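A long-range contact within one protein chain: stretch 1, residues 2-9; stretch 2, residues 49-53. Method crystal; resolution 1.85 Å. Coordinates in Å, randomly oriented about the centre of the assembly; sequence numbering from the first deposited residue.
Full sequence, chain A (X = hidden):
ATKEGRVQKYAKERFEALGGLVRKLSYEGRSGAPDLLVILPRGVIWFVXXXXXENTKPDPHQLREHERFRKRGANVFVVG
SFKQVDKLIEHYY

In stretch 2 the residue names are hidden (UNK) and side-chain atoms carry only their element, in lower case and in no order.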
# COMPACT_ATOMS: atom_id res chain seq x y z
N THR A 2 20.16 -12.39 -6.36
CA THR A 2 19.35 -13.54 -6.72
C THR A 2 18.69 -13.09 -8.06
O THR A 2 18.64 -11.87 -8.34
CB THR A 2 18.30 -13.85 -5.60
OG1 THR A 2 17.41 -12.75 -5.43
CG2 THR A 2 19.01 -14.07 -4.29
N LYS A 3 18.15 -14.01 -8.86
CA LYS A 3 17.46 -13.55 -10.08
C LYS A 3 16.32 -12.60 -9.73
O LYS A 3 16.13 -11.55 -10.37
CB LYS A 3 16.89 -14.72 -10.88
CG LYS A 3 17.94 -15.60 -11.56
CD LYS A 3 17.29 -16.79 -12.29
CE LYS A 3 18.33 -17.64 -13.04
NZ LYS A 3 19.34 -18.20 -12.08
N GLU A 4 15.57 -12.96 -8.69
CA GLU A 4 14.41 -12.22 -8.29
C GLU A 4 14.88 -10.86 -7.79
O GLU A 4 14.25 -9.82 -8.04
CB GLU A 4 13.69 -13.02 -7.20
CG GLU A 4 12.33 -12.55 -6.78
CD GLU A 4 11.56 -13.68 -6.08
OE1 GLU A 4 11.76 -14.87 -6.45
OE2 GLU A 4 10.77 -13.39 -5.15
N GLY A 5 15.99 -10.86 -7.05
CA GLY A 5 16.57 -9.62 -6.54
C GLY A 5 17.00 -8.65 -7.64
O GLY A 5 16.82 -7.45 -7.49
N ARG A 6 17.56 -9.16 -8.75
CA ARG A 6 17.98 -8.31 -9.87
C ARG A 6 16.79 -7.67 -10.58
O ARG A 6 16.86 -6.48 -10.97
CB ARG A 6 18.82 -9.11 -10.87
CG ARG A 6 20.28 -9.20 -10.43
CD ARG A 6 20.76 -10.61 -10.30
NE ARG A 6 20.54 -11.43 -11.49
CZ ARG A 6 20.87 -12.73 -11.55
NH1 ARG A 6 21.43 -13.33 -10.51
NH2 ARG A 6 20.65 -13.42 -12.67
N VAL A 7 15.73 -8.44 -10.79
CA VAL A 7 14.54 -7.88 -11.44
C VAL A 7 13.94 -6.84 -10.52
O VAL A 7 13.43 -5.80 -10.95
CB VAL A 7 13.50 -8.95 -11.75
CG1 VAL A 7 12.18 -8.32 -12.35
CG2 VAL A 7 14.13 -9.99 -12.72
N GLN A 8 13.92 -7.12 -9.22
CA GLN A 8 13.34 -6.17 -8.29
C GLN A 8 14.11 -4.83 -8.28
O GLN A 8 13.52 -3.73 -8.20
CB GLN A 8 13.31 -6.77 -6.89
CG GLN A 8 12.62 -5.91 -5.90
CD GLN A 8 12.40 -6.67 -4.61
OE1 GLN A 8 12.89 -6.27 -3.54
NE2 GLN A 8 11.71 -7.82 -4.71
N LYS A 9 15.43 -4.92 -8.32
CA LYS A 9 16.23 -3.71 -8.33
C LYS A 9 16.00 -2.90 -9.61
O LYS A 9 16.00 -1.67 -9.58
CB LYS A 9 17.69 -4.05 -8.20
CG LYS A 9 18.64 -2.87 -8.30
CD LYS A 9 20.07 -3.37 -7.98
CE LYS A 9 21.15 -2.81 -8.91
NZ LYS A 9 21.48 -1.37 -8.66
N UNK A 49 4.37 -7.55 -7.79
CA UNK A 49 4.94 -8.76 -7.24
C UNK A 49 6.08 -9.14 -8.16
O UNK A 49 5.90 -9.09 -9.35
c UNK A 49 4.43 -11.19 -6.73
o UNK A 49 4.14 -10.31 -4.47
c UNK A 49 4.53 -11.28 -5.17
c UNK A 49 3.87 -9.86 -7.24
o UNK A 49 5.04 -12.31 -4.64
N UNK A 50 7.25 -9.49 -7.65
CA UNK A 50 8.37 -9.80 -8.53
C UNK A 50 8.78 -11.25 -8.40
O UNK A 50 8.95 -11.75 -7.28
c UNK A 50 9.17 -7.44 -8.31
c UNK A 50 10.73 -9.25 -9.13
c UNK A 50 9.57 -8.89 -8.20
N UNK A 51 8.93 -11.94 -9.54
CA UNK A 51 9.32 -13.35 -9.54
C UNK A 51 10.64 -13.56 -10.27
O UNK A 51 11.14 -12.67 -10.96
c UNK A 51 6.88 -14.31 -8.04
c UNK A 51 8.25 -14.20 -10.22
n UNK A 51 6.84 -16.32 -6.41
c UNK A 51 6.85 -14.08 -9.57
c UNK A 51 6.98 -15.78 -7.82
N UNK A 52 11.20 -14.75 -10.14
CA UNK A 52 12.54 -15.02 -10.64
C UNK A 52 12.62 -15.20 -12.16
O UNK A 52 13.70 -15.08 -12.76
c UNK A 52 12.86 -18.69 -9.44
n UNK A 52 12.31 -20.48 -11.11
c UNK A 52 12.44 -17.53 -10.33
c UNK A 52 12.02 -19.91 -9.76
c UNK A 52 13.12 -16.25 -9.94
N UNK A 53 11.50 -15.58 -12.76
CA UNK A 53 11.42 -15.78 -14.22
C UNK A 53 9.97 -15.70 -14.69
O UNK A 53 9.05 -15.58 -13.86
c UNK A 53 11.37 -18.37 -14.28
o UNK A 53 10.14 -18.36 -14.06
c UNK A 53 12.10 -17.08 -14.70
o UNK A 53 12.05 -19.42 -14.19

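Position 49 carries five side-chain atoms, three carbons in a row with two oxygens on the third. The two oxygens on the terminal carbon mark a carboxylate, and the two intervening carbons set its length. The CA-to-CB bond points away from stretch 1, and the side chain makes no contact with it, so chemistry alone makes the assignment: Glu49, a buried strand residue whose OE1 is hydrogen-bonded elsewhere in the structure. Its nearest side-chain approach to stretch 1 is Glu49 OE2, 5.9 Å from Glu4 OE2.

Position 50 has three side-chain carbons and no heteroatom. One carbon, bonded to CA, carries the other two, which is the beta-branched pattern of valine. CA-to-CB points toward the helix, and one methyl lies 3.7 Å from Val7 CG1 and 3.8 Å from Gln8 N. The residue is Val50, with chi1 at 179° (t); the methyl in both contacts is CG1.

Position 51 shows four carbons in an unbranched row ending in nitrogen, the signature of lysine. CA-to-CB points away from stretch 1, and the contact runs through the backbone instead: Glu4 CG lies 4.0 Å from the carbonyl carbon C of position 51. This is Lys51, its first three chi angles all m, which folds the chain rather than extending it.

Position 52 repeats the composition, four carbons and a terminal nitrogen, but chi2 and chi3 are both t and the chain is more extended. CB lies 4.2 Å from Lys3 CB, while the backbone O of position 52 is 3.7 Å from the same Lys3 CB. The residue is Lys52, whose CA-to-CB bond is sideways and whose end leads away from the helix.

Position 53 has two carbons, the second bearing two oxygens: a carboxylate one carbon shorter than that at 49. Its nearest side-chain approach to stretch 1 is CB of position 53, 5.7 Å from Lys3 CD. It is Asp53, and its OD2 sits 3.3 Å from Lys52 NZ, a salt bridge with a weak hydrogen bond.

The contact packs the first turns of a helix against a strand end and the loop that follows. Thr2 OG1 caps the helix by accepting from Gly5 N at 2.9 Å. Val50 supplies the largest covered area, 91 Å² of the 349 Å² buried in total, and meets Val7 in an apolar contact. No hydrogen bond crosses the interface. Glu4 OE2 approaches Val50 O to 3.2 Å, but both are acceptors, so this closeness is not a bond. Packing, rather than polar pairing, joins the stretches directly.

Stretch 2 49-53: EVKKD
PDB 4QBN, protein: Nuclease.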